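Local coordinates for outer surface protein (Borrelia burgdorferi, PDB 5IZT), which is of unknown function but, as an outer surface protein related to BbCRASP-1, probably acts at the interface between spirochaete and host, at residues E193-T198 against A300-N305; F211-S216 against S268-L273; Q294-L299 against S387-Y392. All coordinates share one frame; numbering follows the deposited sequence.

Contact 1: E193-T198 against A300-N305; sequences EEKNKT and ALEEIN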
ATOM      1  N   GLU A 193      -0.639   1.860 -16.343  1.00 26.32           N
ATOM      2  CA  GLU A 193       0.213   2.889 -15.752  1.00 31.07           C
ATOM      3  C   GLU A 193       0.452   2.628 -14.269  1.00 25.23           C
ATOM      4  O   GLU A 193       1.567   2.817 -13.769  1.00 26.27           O
ATOM      5  CB  GLU A 193      -0.408   4.271 -15.951  1.00 37.02           C
ATOM      6  CG  GLU A 193      -0.274   4.831 -17.365  1.00 50.14           C
ATOM      7  CD  GLU A 193      -1.041   6.131 -17.550  1.00 66.46           C
ATOM      8  OE1 GLU A 193      -1.529   6.683 -16.539  1.00 74.84           O
ATOM      9  OE2 GLU A 193      -1.162   6.596 -18.706  1.00 69.00           O
ATOM     10  N   GLU A 194      -0.583   2.201 -13.546  1.00 28.33           N
ATOM     11  CA  GLU A 194      -0.430   1.964 -12.113  1.00 25.89           C
ATOM     12  C   GLU A 194       0.384   0.708 -11.824  1.00 28.36           C
ATOM     13  O   GLU A 194       1.215   0.707 -10.900  1.00 28.39           O
ATOM     14  CB  GLU A 194      -1.798   1.881 -11.450  1.00 25.53           C
ATOM     15  CG  GLU A 194      -2.521   3.199 -11.441  1.00 30.14           C
ATOM     16  CD  GLU A 194      -1.738   4.264 -10.692  1.00 33.33           C
ATOM     17  OE1 GLU A 194      -1.087   3.928  -9.668  1.00 33.40           O
ATOM     18  OE2 GLU A 194      -1.766   5.429 -11.125  1.00 35.40           O
ATOM     19  N   LYS A 195       0.166  -0.367 -12.592  1.00 23.93           N
ATOM     20  CA  LYS A 195       0.978  -1.569 -12.418  1.00 24.67           C
ATOM     21  C   LYS A 195       2.448  -1.259 -12.628  1.00 26.56           C
ATOM     22  O   LYS A 195       3.303  -1.757 -11.881  1.00 28.50           O
ATOM     23  CB  LYS A 195       0.549  -2.665 -13.394  1.00 22.01           C
ATOM     24  CG  LYS A 195      -0.836  -3.232 -13.169  1.00 40.89           C
ATOM     25  CD  LYS A 195      -1.174  -4.270 -14.240  1.00 51.99           C
ATOM     26  CE  LYS A 195      -0.466  -5.591 -13.991  1.00 62.81           C
ATOM     27  NZ  LYS A 195      -1.098  -6.346 -12.874  1.00 67.67           N
ATOM     28  N   ASN A 196       2.765  -0.445 -13.651  1.00 25.01           N
ATOM     29  CA  ASN A 196       4.157  -0.096 -13.912  1.00 29.80           C
ATOM     30  C   ASN A 196       4.791   0.610 -12.720  1.00 28.31           C
ATOM     31  O   ASN A 196       5.966   0.378 -12.415  1.00 31.41           O
ATOM     32  CB  ASN A 196       4.282   0.776 -15.162  1.00 28.37           C
ATOM     33  CG  ASN A 196       5.726   0.934 -15.611  1.00 50.47           C
ATOM     34  OD1 ASN A 196       6.309   2.018 -15.502  1.00 52.27           O
ATOM     35  ND2 ASN A 196       6.325  -0.155 -16.088  1.00 61.00           N
ATOM     36  N   LYS A 197       4.033   1.470 -12.036  1.00 29.52           N
ATOM     37  CA  LYS A 197       4.588   2.203 -10.900  1.00 35.12           C
ATOM     38  C   LYS A 197       4.781   1.335  -9.665  1.00 33.65           C
ATOM     39  O   LYS A 197       5.486   1.753  -8.740  1.00 29.79           O
ATOM     40  CB  LYS A 197       3.699   3.390 -10.551  1.00 35.77           C
ATOM     41  CG  LYS A 197       3.879   4.555 -11.491  1.00 34.98           C
ATOM     42  CD  LYS A 197       3.113   5.763 -11.006  1.00 44.11           C
ATOM     43  CE  LYS A 197       1.621   5.550 -11.130  1.00 48.63           C
ATOM     44  NZ  LYS A 197       0.846   6.763 -10.742  1.00 58.10           N
ATOM     45  N   THR A 198       4.157   0.160  -9.600  1.00 31.29           N
ATOM     46  CA  THR A 198       4.401  -0.710  -8.456  1.00 28.20           C
ATOM     47  C   THR A 198       5.752  -1.405  -8.536  1.00 33.70           C
ATOM     48  O   THR A 198       6.157  -2.064  -7.572  1.00 33.00           O
ATOM     49  CB  THR A 198       3.310  -1.778  -8.331  1.00 27.44           C
ATOM     50  OG1 THR A 198       3.443  -2.722  -9.398  1.00 31.34           O
ATOM     51  CG2 THR A 198       1.931  -1.151  -8.395  1.00 25.43           C
ATOM     52  N   ALA A 300      -6.003  -5.612  -6.500  1.00 16.90           N
ATOM     53  CA  ALA A 300      -7.167  -4.958  -7.091  1.00 19.33           C
ATOM     54  C   ALA A 300      -6.881  -4.506  -8.515  1.00 22.07           C
ATOM     55  O   ALA A 300      -7.758  -4.579  -9.387  1.00 16.41           O
ATOM     56  CB  ALA A 300      -7.603  -3.778  -6.216  1.00 16.05           C
ATOM     57  N   LEU A 301      -5.664  -4.030  -8.778  1.00 15.02           N
ATOM     58  CA  LEU A 301      -5.319  -3.674 -10.152  1.00 18.18           C
ATOM     59  C   LEU A 301      -5.487  -4.868 -11.084  1.00 23.40           C
ATOM     60  O   LEU A 301      -6.163  -4.774 -12.113  1.00 23.74           O
ATOM     61  CB  LEU A 301      -3.885  -3.140 -10.214  1.00 17.84           C
ATOM     62  CG  LEU A 301      -3.615  -1.844  -9.447  1.00 19.82           C
ATOM     63  CD1 LEU A 301      -2.121  -1.579  -9.510  1.00 21.99           C
ATOM     64  CD2 LEU A 301      -4.405  -0.651 -10.016  1.00 17.92           C
ATOM     65  N   GLU A 302      -4.942  -6.027 -10.703  1.00 16.98           N
ATOM     66  CA  GLU A 302      -5.063  -7.203 -11.562  1.00 18.70           C
ATOM     67  C   GLU A 302      -6.511  -7.669 -11.680  1.00 18.75           C
ATOM     68  O   GLU A 302      -6.924  -8.152 -12.739  1.00 19.82           O
ATOM     69  CB  GLU A 302      -4.169  -8.336 -11.054  1.00 30.23           C
ATOM     70  CG  GLU A 302      -4.005  -9.489 -12.052  1.00 39.46           C
ATOM     71  CD  GLU A 302      -3.718  -9.034 -13.489  1.00 51.86           C
ATOM     72  OE1 GLU A 302      -2.847  -8.158 -13.705  1.00 52.97           O
ATOM     73  OE2 GLU A 302      -4.359  -9.586 -14.414  1.00 55.63           O
ATOM     74  N   GLU A 303      -7.286  -7.564 -10.598  1.00 22.17           N
ATOM     75  CA  GLU A 303      -8.687  -7.972 -10.645  1.00 22.26           C
ATOM     76  C   GLU A 303      -9.492  -7.102 -11.608  1.00 19.95           C
ATOM     77  O   GLU A 303     -10.321  -7.616 -12.370  1.00 21.69           O
ATOM     78  CB  GLU A 303      -9.282  -7.923  -9.229  1.00 27.68           C
ATOM     79  CG  GLU A 303     -10.659  -8.565  -9.094  1.00 28.56           C
ATOM     80  CD  GLU A 303     -10.649 -10.069  -9.310  1.00 35.62           C
ATOM     81  OE1 GLU A 303      -9.655 -10.731  -8.939  1.00 38.08           O
ATOM     82  OE2 GLU A 303     -11.652 -10.587  -9.851  1.00 45.43           O
ATOM     83  N   ILE A 304      -9.258  -5.782 -11.596  1.00 18.32           N
ATOM     84  CA  ILE A 304      -9.930  -4.891 -12.538  1.00 21.67           C
ATOM     85  C   ILE A 304      -9.568  -5.264 -13.966  1.00 24.50           C
ATOM     86  O   ILE A 304     -10.436  -5.357 -14.840  1.00 24.29           O
ATOM     87  CB  ILE A 304      -9.581  -3.421 -12.243  1.00 21.53           C
ATOM     88  CG1 ILE A 304     -10.156  -2.994 -10.893  1.00 21.89           C
ATOM     89  CG2 ILE A 304     -10.083  -2.507 -13.370  1.00 17.63           C
ATOM     90  CD1 ILE A 304      -9.683  -1.625 -10.419  1.00 22.52           C
ATOM     91  N   ASN A 305      -8.272  -5.475 -14.224  1.00 24.22           N
ATOM     92  CA  ASN A 305      -7.818  -5.902 -15.548  1.00 19.60           C
ATOM     93  C   ASN A 305      -8.535  -7.174 -15.996  1.00 27.55           C
ATOM     94  O   ASN A 305      -9.009  -7.266 -17.138  1.00 29.23           O
ATOM     95  CB  ASN A 305      -6.302  -6.125 -15.516  1.00 25.23           C
ATOM     96  CG  ASN A 305      -5.613  -5.738 -16.807  1.00 45.88           C
ATOM     97  OD1 ASN A 305      -6.129  -4.951 -17.593  1.00 53.73           O
ATOM     98  ND2 ASN A 305      -4.425  -6.289 -17.024  1.00 59.28           N
TER
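Glu194 meets Leu301 through its CB, which lies 3.9 Å from Leu301 CD2 and almost as near to Leu301 CD1. Beyond CB the Glu194 chain bends at chi2 and leaves the contact, and its OE2 is bound by Lys197 NZ at 3.0 Å, a salt bridge within helix 179-197 that reaches the carboxylate from its syn side, 33° out of plane. Lys195 has both a backbone and a side-chain role: its N is 4.0 Å from Leu301 CD1, while the chain, bent at chi3 and chi4, carries NZ to 2.7 Å from Glu302 OE1. This salt bridge meets the oxygen nearly in line with its C-O bond. Thr198 sets CG2 4.2 Å from Leu301 CD1, and its OG1 bonds back to Lys195 O at 2.7 Å, so that this carbonyl accepts from both OG1 and N of Thr198. Leu301 also touches Ile191 and, on helix 322-359, Leu336. The segment axes approach to 10.5 Å at 151°, a nearly antiparallel interhelical packing of the all-helical bundle, in which a buried leucine has a salt bridge beside it.

Contact 2: F211-S216 against S268-L273; sequences FKMKDS and SIMETL. Unlike the reference sequence in segment 268-273: Thr272 (reference Ala).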
ATOM      1  N   PHE A 211      16.873   0.034   6.128  1.00 20.45           N
ATOM      2  CA  PHE A 211      16.419   1.376   6.513  1.00 23.70           C
ATOM      3  C   PHE A 211      16.019   1.434   7.990  1.00 18.46           C
ATOM      4  O   PHE A 211      14.975   1.981   8.350  1.00 22.04           O
ATOM      5  CB  PHE A 211      15.271   1.843   5.608  1.00 17.99           C
ATOM      6  CG  PHE A 211      15.600   1.759   4.137  1.00 20.68           C
ATOM      7  CD1 PHE A 211      16.404   2.719   3.537  1.00 33.45           C
ATOM      8  CD2 PHE A 211      15.127   0.703   3.363  1.00 16.95           C
ATOM      9  CE1 PHE A 211      16.731   2.634   2.179  1.00 35.39           C
ATOM     10  CE2 PHE A 211      15.445   0.608   2.014  1.00 19.63           C
ATOM     11  CZ  PHE A 211      16.250   1.578   1.418  1.00 31.67           C
ATOM     12  N   LYS A 212      16.876   0.864   8.842  1.00 16.58           N
ATOM     13  CA  LYS A 212      16.748   0.785  10.298  1.00 19.47           C
ATOM     14  C   LYS A 212      15.585  -0.099  10.727  1.00 16.82           C
ATOM     15  O   LYS A 212      15.230  -0.118  11.919  1.00 16.49           O
ATOM     16  CB  LYS A 212      16.602   2.169  10.955  1.00 20.16           C
ATOM     17  CG  LYS A 212      17.658   3.192  10.492  1.00 28.36           C
ATOM     18  CD  LYS A 212      18.995   3.003  11.164  1.00 32.83           C
ATOM     19  CE  LYS A 212      20.039   3.973  10.588  1.00 34.67           C
ATOM     20  NZ  LYS A 212      20.361   3.690   9.149  1.00 27.89           N
ATOM     21  N   MET A 213      14.973  -0.836   9.799  1.00 14.84           N
ATOM     22  CA  MET A 213      13.878  -1.723  10.153  1.00 12.87           C
ATOM     23  C   MET A 213      14.278  -3.196  10.210  1.00 17.75           C
ATOM     24  O   MET A 213      13.479  -4.018  10.688  1.00 13.66           O
ATOM     25  CB  MET A 213      12.714  -1.513   9.179  1.00 11.56           C
ATOM     26  CG  MET A 213      12.061  -0.129   9.425  1.00 11.18           C
ATOM     27  SD  MET A 213      10.671   0.244   8.347  1.00 14.97           S
ATOM     28  CE  MET A 213      11.590   0.572   6.819  1.00 12.33           C
ATOM     29  N   LYS A 214      15.502  -3.550   9.788  1.00 17.53           N
ATOM     30  CA  LYS A 214      15.962  -4.933   9.961  1.00 18.30           C
ATOM     31  C   LYS A 214      15.899  -5.344  11.423  1.00 18.86           C
ATOM     32  O   LYS A 214      15.484  -6.462  11.748  1.00 21.19           O
ATOM     33  CB  LYS A 214      17.396  -5.107   9.459  1.00 17.12           C
ATOM     34  CG  LYS A 214      17.923  -6.559   9.628  1.00 17.69           C
ATOM     35  CD  LYS A 214      19.310  -6.746   9.009  1.00 26.35           C
ATOM     36  CE  LYS A 214      20.438  -6.203   9.899  1.00 37.17           C
ATOM     37  NZ  LYS A 214      20.646  -7.002  11.152  1.00 41.01           N
ATOM     38  N   ASP A 215      16.306  -4.446  12.318  1.00 17.76           N
ATOM     39  CA  ASP A 215      16.306  -4.706  13.748  1.00 24.31           C
ATOM     40  C   ASP A 215      15.157  -4.015  14.466  1.00 25.71           C
ATOM     41  O   ASP A 215      15.225  -3.844  15.687  1.00 22.61           O
ATOM     42  CB  ASP A 215      17.639  -4.290  14.379  1.00 19.95           C
ATOM     43  CG  ASP A 215      18.816  -5.071  13.835  1.00 28.52           C
ATOM     44  OD1 ASP A 215      18.621  -6.225  13.409  1.00 28.49           O
ATOM     45  OD2 ASP A 215      19.947  -4.548  13.876  1.00 28.00           O
ATOM     46  N   SER A 216      14.109  -3.608  13.737  1.00 18.69           N
ATOM     47  CA  SER A 216      12.926  -3.055  14.388  1.00 15.62           C
ATOM     48  C   SER A 216      11.653  -3.547  13.709  1.00 13.63           C
ATOM     49  O   SER A 216      11.217  -4.664  13.993  1.00 20.04           O
ATOM     50  CB  SER A 216      12.982  -1.513  14.460  1.00 19.39           C
ATOM     51  OG  SER A 216      12.873  -0.859  13.212  1.00 22.16           O
ATOM     52  N   SER A 268      13.583   5.232  10.714  1.00 15.30           N
ATOM     53  CA  SER A 268      14.194   5.821  11.906  0.59 16.02           C
ATOM     54  C   SER A 268      13.168   6.040  13.006  1.00 18.19           C
ATOM     55  O   SER A 268      13.491   5.913  14.191  1.00 18.19           O
ATOM     56  CB  SER A 268      14.883   7.141  11.569  0.59 20.56           C
ATOM     57  OG  SER A 268      16.016   6.924  10.749  0.59 26.54           O
ATOM     58  N   ILE A 269      11.931   6.373  12.636  1.00 17.41           N
ATOM     59  CA  ILE A 269      10.886   6.523  13.644  1.00 17.69           C
ATOM     60  C   ILE A 269      10.519   5.167  14.234  1.00 15.62           C
ATOM     61  O   ILE A 269      10.352   5.040  15.454  1.00 19.09           O
ATOM     62  CB  ILE A 269       9.664   7.236  13.038  1.00 19.91           C
ATOM     63  CG1 ILE A 269      10.043   8.661  12.619  1.00 20.71           C
ATOM     64  CG2 ILE A 269       8.503   7.247  14.026  1.00 19.60           C
ATOM     65  CD1 ILE A 269       9.073   9.274  11.586  1.00 19.41           C
ATOM     66  N   MET A 270      10.427   4.124  13.394  1.00 12.79           N
ATOM     67  CA  MET A 270      10.187   2.780  13.921  1.00 16.60           C
ATOM     68  C   MET A 270      11.296   2.371  14.876  1.00 19.03           C
ATOM     69  O   MET A 270      11.031   1.797  15.943  1.00 18.27           O
ATOM     70  CB  MET A 270      10.070   1.752  12.796  1.00 15.92           C
ATOM     71  CG  MET A 270       8.915   1.975  11.811  1.00 18.81           C
ATOM     72  SD  MET A 270       7.293   2.162  12.588  1.00 15.87           S
ATOM     73  CE  MET A 270       7.115   3.948  12.608  1.00 17.54           C
ATOM     74  N   GLU A 271      12.543   2.663  14.513  1.00 17.74           N
ATOM     75  CA  GLU A 271      13.664   2.325  15.379  1.00 16.18           C
ATOM     76  C   GLU A 271      13.524   3.004  16.731  1.00 21.00           C
ATOM     77  O   GLU A 271      13.699   2.364  17.770  1.00 16.87           O
ATOM     78  CB  GLU A 271      14.992   2.739  14.731  1.00 16.32           C
ATOM     79  CG  GLU A 271      16.195   2.433  15.648  1.00 20.22           C
ATOM     80  CD  GLU A 271      17.518   2.771  14.984  1.00 34.41           C
ATOM     81  OE1 GLU A 271      17.720   3.950  14.631  1.00 35.29           O
ATOM     82  OE2 GLU A 271      18.326   1.850  14.771  1.00 34.76           O
ATOM     83  N   THR A 272      13.160   4.293  16.737  1.00 18.32           N
ATOM     84  CA  THR A 272      12.924   4.998  17.994  1.00 17.65           C
ATOM     85  C   THR A 272      11.821   4.330  18.805  1.00 17.64           C
ATOM     86  O   THR A 272      11.971   4.104  20.016  1.00 14.53           O
ATOM     87  CB  THR A 272      12.575   6.464  17.721  1.00 19.78           C
ATOM     88  OG1 THR A 272      13.716   7.130  17.157  1.00 21.53           O
ATOM     89  CG2 THR A 272      12.166   7.169  19.019  1.00 23.37           C
ATOM     90  N   LEU A 273      10.690   4.028  18.159  1.00 14.77           N
ATOM     91  CA  LEU A 273       9.595   3.349  18.857  1.00 18.32           C
ATOM     92  C   LEU A 273      10.034   2.012  19.435  1.00 15.55           C
ATOM     93  O   LEU A 273       9.563   1.598  20.500  1.00 12.45           O
ATOM     94  CB  LEU A 273       8.418   3.127  17.905  1.00 15.16           C
ATOM     95  CG  LEU A 273       7.640   4.358  17.447  1.00 24.21           C
ATOM     96  CD1 LEU A 273       6.610   3.918  16.426  1.00 17.96           C
ATOM     97  CD2 LEU A 273       6.969   5.017  18.652  1.00 18.20           C
TER
HETATM   98  O   HOH W   1      17.095  -0.509  14.171  1.00 32.92           O
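The aliphatic chain of Lys212 crosses the side chain of Glu271 obliquely, where the loop between helices 179-197 and 243-255 is laid against helix 260-274. Lys212 CD lies 3.8 Å from both OE1 and OE2 of Glu271, and CB packs on Glu271 CB. Glu271 CG stands anti to the backbone N (chi1 178°) and the chain runs extended beyond it. The charged ends do not meet, with Lys212 NZ 6.1 Å from Glu271 OE1; the ammonium instead forms salt bridges with Asp209 and Glu264.

Further van der Waals contacts come from Ser216, which places OG 3.9 Å from Met270 CB and its CB near Glu271 CA. The methionine pair is looser: Met213 SD is 4.3 Å from Met270 CG, and Met270 also reaches Ile283 and Leu286 of helix 280-316.

Hydrogen bonds are made inside the loop and through solvent. A type I beta turn from Met213 to Ser216 is closed by Ser216 N to Met213 O, 3.1 Å. Ser216 OG, held between its own N and carbonyl carbon (chi1 68°), donates to Lys212 O at 2.8 Å, in the carbonyl plane on a lone pair. One water donates both to that same oxygen, at 3.0 Å, and to Glu271 OE2, at 2.7 Å.

With no direct hydrogen bond between the segments, the loop is joined to the helix by packing and this water. Lys212 O, gripped by a hydroxyl and the water, is the polar link; the carboxylate of Glu271 takes the water bond and not a direct salt bridge with Lys212, though its charge may still feel the lysine.

Contact 3: Q294-L299 against S387-Y392; sequences QISFEL and SVLEAY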
ATOM      1  N   GLN A 294      -0.773  -1.913   0.372  1.00 11.54           N
ATOM      2  CA  GLN A 294      -0.128  -2.109  -0.924  1.00 18.00           C
ATOM      3  C   GLN A 294      -0.500  -3.462  -1.519  1.00 20.68           C
ATOM      4  O   GLN A 294      -0.693  -3.581  -2.736  1.00 16.78           O
ATOM      5  CB  GLN A 294       1.392  -1.978  -0.785  1.00 13.40           C
ATOM      6  CG  GLN A 294       2.147  -2.040  -2.126  1.00 11.46           C
ATOM      7  CD  GLN A 294       1.873  -0.836  -3.009  1.00 17.85           C
ATOM      8  OE1 GLN A 294       1.441   0.209  -2.528  1.00 18.49           O
ATOM      9  NE2 GLN A 294       2.123  -0.981  -4.310  1.00 17.59           N
ATOM     10  N   ILE A 295      -0.611  -4.496  -0.680  1.00 11.76           N
ATOM     11  CA  ILE A 295      -0.916  -5.819  -1.204  1.00 16.86           C
ATOM     12  C   ILE A 295      -2.302  -5.819  -1.830  1.00 12.86           C
ATOM     13  O   ILE A 295      -2.494  -6.302  -2.954  1.00 18.13           O
ATOM     14  CB  ILE A 295      -0.800  -6.874  -0.093  1.00 19.94           C
ATOM     15  CG1 ILE A 295       0.683  -7.043   0.301  1.00 19.88           C
ATOM     16  CG2 ILE A 295      -1.433  -8.185  -0.563  1.00 21.14           C
ATOM     17  CD1 ILE A 295       0.910  -7.861   1.581  1.00 23.09           C
ATOM     18  N   SER A 296      -3.290  -5.281  -1.109  1.00 14.40           N
ATOM     19  CA  SER A 296      -4.649  -5.229  -1.658  1.00 15.97           C
ATOM     20  C   SER A 296      -4.710  -4.359  -2.899  1.00 17.53           C
ATOM     21  O   SER A 296      -5.444  -4.673  -3.841  1.00 14.43           O
ATOM     22  CB  SER A 296      -5.638  -4.700  -0.622  1.00 16.51           C
ATOM     23  OG  SER A 296      -5.869  -5.642   0.418  1.00 15.17           O
ATOM     24  N   PHE A 297      -4.007  -3.224  -2.881  1.00 15.70           N
ATOM     25  CA  PHE A 297      -3.954  -2.334  -4.044  1.00 16.81           C
ATOM     26  C   PHE A 297      -3.481  -3.083  -5.287  1.00 19.71           C
ATOM     27  O   PHE A 297      -4.115  -3.013  -6.349  1.00 17.99           O
ATOM     28  CB  PHE A 297      -3.034  -1.145  -3.727  1.00 14.91           C
ATOM     29  CG  PHE A 297      -2.803  -0.214  -4.874  1.00 17.82           C
ATOM     30  CD1 PHE A 297      -3.769   0.729  -5.229  1.00 23.18           C
ATOM     31  CD2 PHE A 297      -1.624  -0.252  -5.582  1.00 15.87           C
ATOM     32  CE1 PHE A 297      -3.543   1.613  -6.281  1.00 25.00           C
ATOM     33  CE2 PHE A 297      -1.391   0.632  -6.649  1.00 20.29           C
ATOM     34  CZ  PHE A 297      -2.358   1.552  -7.001  1.00 23.57           C
ATOM     35  N   GLU A 298      -2.377  -3.828  -5.173  1.00 16.03           N
ATOM     36  CA  GLU A 298      -1.850  -4.535  -6.341  1.00 14.35           C
ATOM     37  C   GLU A 298      -2.789  -5.646  -6.804  1.00 19.25           C
ATOM     38  O   GLU A 298      -2.930  -5.889  -8.013  1.00 17.97           O
ATOM     39  CB  GLU A 298      -0.454  -5.094  -6.028  1.00 18.11           C
ATOM     40  CG  GLU A 298       0.606  -4.004  -5.867  1.00 19.38           C
ATOM     41  CD  GLU A 298       2.004  -4.543  -5.568  1.00 26.51           C
ATOM     42  OE1 GLU A 298       2.251  -5.755  -5.755  1.00 30.52           O
ATOM     43  OE2 GLU A 298       2.856  -3.737  -5.130  1.00 21.11           O
ATOM     44  N   LEU A 299      -3.405  -6.369  -5.865  1.00 21.87           N
ATOM     45  CA  LEU A 299      -4.360  -7.407  -6.253  1.00 19.52           C
ATOM     46  C   LEU A 299      -5.584  -6.798  -6.942  1.00 14.10           C
ATOM     47  O   LEU A 299      -6.140  -7.384  -7.879  1.00 18.74           O
ATOM     48  CB  LEU A 299      -4.776  -8.229  -5.026  1.00 17.82           C
ATOM     49  CG  LEU A 299      -3.742  -9.175  -4.400  1.00 20.81           C
ATOM     50  CD1 LEU A 299      -4.230  -9.650  -3.056  1.00 30.21           C
ATOM     51  CD2 LEU A 299      -3.470 -10.382  -5.317  1.00 19.54           C
ATOM     52  N   SER A 387     -10.309   0.326   3.678  1.00 24.31           N
ATOM     53  CA  SER A 387     -11.065   0.830   2.536  0.51 26.77           C
ATOM     54  C   SER A 387     -10.545   0.249   1.229  1.00 24.34           C
ATOM     55  O   SER A 387     -11.334  -0.054   0.319  1.00 18.51           O
ATOM     56  CB  SER A 387     -11.016   2.354   2.492  0.51 20.75           C
ATOM     57  OG  SER A 387     -11.871   2.846   1.479  0.51 18.86           O
ATOM     58  N   VAL A 388      -9.223   0.103   1.104  1.00 16.01           N
ATOM     59  CA  VAL A 388      -8.672  -0.506  -0.109  1.00 18.44           C
ATOM     60  C   VAL A 388      -9.113  -1.960  -0.205  1.00 18.04           C
ATOM     61  O   VAL A 388      -9.512  -2.440  -1.276  1.00 20.84           O
ATOM     62  CB  VAL A 388      -7.133  -0.380  -0.137  1.00 15.86           C
ATOM     63  CG1 VAL A 388      -6.570  -1.141  -1.343  1.00 16.28           C
ATOM     64  CG2 VAL A 388      -6.706   1.094  -0.230  1.00 15.23           C
ATOM     65  N   LEU A 389      -9.070  -2.667   0.926  1.00 16.79           N
ATOM     66  CA  LEU A 389      -9.511  -4.056   0.998  1.00 20.28           C
ATOM     67  C   LEU A 389     -10.979  -4.207   0.604  1.00 24.33           C
ATOM     68  O   LEU A 389     -11.344  -5.118  -0.151  1.00 23.47           O
ATOM     69  CB  LEU A 389      -9.277  -4.583   2.418  1.00 18.94           C
ATOM     70  CG  LEU A 389      -9.776  -6.004   2.664  1.00 21.58           C
ATOM     71  CD1 LEU A 389      -9.020  -6.928   1.726  1.00 23.33           C
ATOM     72  CD2 LEU A 389      -9.600  -6.411   4.122  1.00 27.12           C
ATOM     73  N   GLU A 390     -11.847  -3.340   1.134  1.00 19.49           N
ATOM     74  CA  GLU A 390     -13.261  -3.430   0.789  1.00 23.94           C
ATOM     75  C   GLU A 390     -13.493  -3.151  -0.691  1.00 23.13           C
ATOM     76  O   GLU A 390     -14.317  -3.810  -1.333  1.00 22.81           O
ATOM     77  CB  GLU A 390     -14.071  -2.477   1.668  1.00 27.65           C
ATOM     78  CG  GLU A 390     -14.114  -2.922   3.126  1.00 33.80           C
ATOM     79  CD  GLU A 390     -14.787  -1.921   4.051  1.00 45.05           C
ATOM     80  OE1 GLU A 390     -15.240  -0.862   3.563  1.00 47.36           O
ATOM     81  OE2 GLU A 390     -14.845  -2.191   5.270  1.00 45.59           O
ATOM     82  N   ALA A 391     -12.767  -2.192  -1.261  1.00 22.67           N
ATOM     83  CA  ALA A 391     -12.897  -1.953  -2.694  1.00 24.39           C
ATOM     84  C   ALA A 391     -12.435  -3.169  -3.491  1.00 19.52           C
ATOM     85  O   ALA A 391     -13.090  -3.579  -4.457  1.00 20.83           O
ATOM     86  CB  ALA A 391     -12.100  -0.714  -3.093  1.00 23.22           C
ATOM     87  N   TYR A 392     -11.309  -3.753  -3.097  1.00 17.96           N
ATOM     88  CA  TYR A 392     -10.818  -4.959  -3.748  1.00 21.92           C
ATOM     89  C   TYR A 392     -11.856  -6.068  -3.716  1.00 24.40           C
ATOM     90  O   TYR A 392     -12.171  -6.661  -4.753  1.00 21.74           O
ATOM     91  CB  TYR A 392      -9.500  -5.396  -3.101  1.00 21.24           C
ATOM     92  CG  TYR A 392      -9.048  -6.786  -3.488  1.00 22.48           C
ATOM     93  CD1 TYR A 392      -8.845  -7.128  -4.817  1.00 31.54           C
ATOM     94  CD2 TYR A 392      -8.711  -7.709  -2.523  1.00 33.63           C
ATOM     95  CE1 TYR A 392      -8.417  -8.393  -5.169  1.00 28.71           C
ATOM     96  CE2 TYR A 392      -8.261  -8.967  -2.866  1.00 36.75           C
ATOM     97  CZ  TYR A 392      -8.115  -9.299  -4.186  1.00 27.53           C
ATOM     98  OH  TYR A 392      -7.663 -10.559  -4.509  1.00 37.58           O
TER
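Tyr392 CG stands anti to the backbone N (chi1 168°), which sends it toward Leu299, and chi2 then sets the turn of the ring. The two side chains lie in the interface of helices 280-316 and 366-395, neighbours in an all-helical bundle. Their short segments run nearly parallel, with axes 8.7 Å apart at closest and a crossing angle of 25°.

Leu299 CB sits over one face of the tyrosine ring in a CH-pi contact, 4.0 Å from the centroid and 29° off the normal. From Leu299 CG, anti to the carbonyl carbon, the CD1 branch reaches the phenol end, 3.8 Å from Tyr392 OH.

One turn earlier the backbones come close at Ser296, whose small side chain is consistent with this: its CA lies 5.7 Å from that of Leu389, the nearest backbone pairing here. Val388 points CG1 at the same place, 3.6 Å from Phe297 N and 3.7 Å from Ser296 CB, and it also touches Phe297 CB. Beyond CB the phenylalanine leads away, to Leu340 and to a cation-pi contact with Arg343 of helix 322-359. Ser296 OG is held by Arg385 of helix 366-395, a polar tie between the same two helices. Leu389 CD1 rests 3.6 Å from Ser296 OG, a van der Waals contact of a methyl with a hydroxyl oxygen.

How the contacts relate
Contacts 1 and 3 adjoin along helix 280-316, their centres 11 Å apart, so that this helix pairs with helix 179-197 in one and helix 366-395 in the other. They touch directly: Ala300 CA lies 3.6 Å from Tyr392 CD1, and Glu194 OE1 is 3.8 Å from Phe297 CZ. Their segments alternate along the chain, and the first and last modelled helices both pack on helix 280-316. Contact 2 is separate, its centre 30 Å from that of contact 1 and 26 Å from that of contact 3. Its helix 260-274 precedes helix 280-316, and its span is nested within the loop closed by contact 1, on the opposite side of the chain's centre.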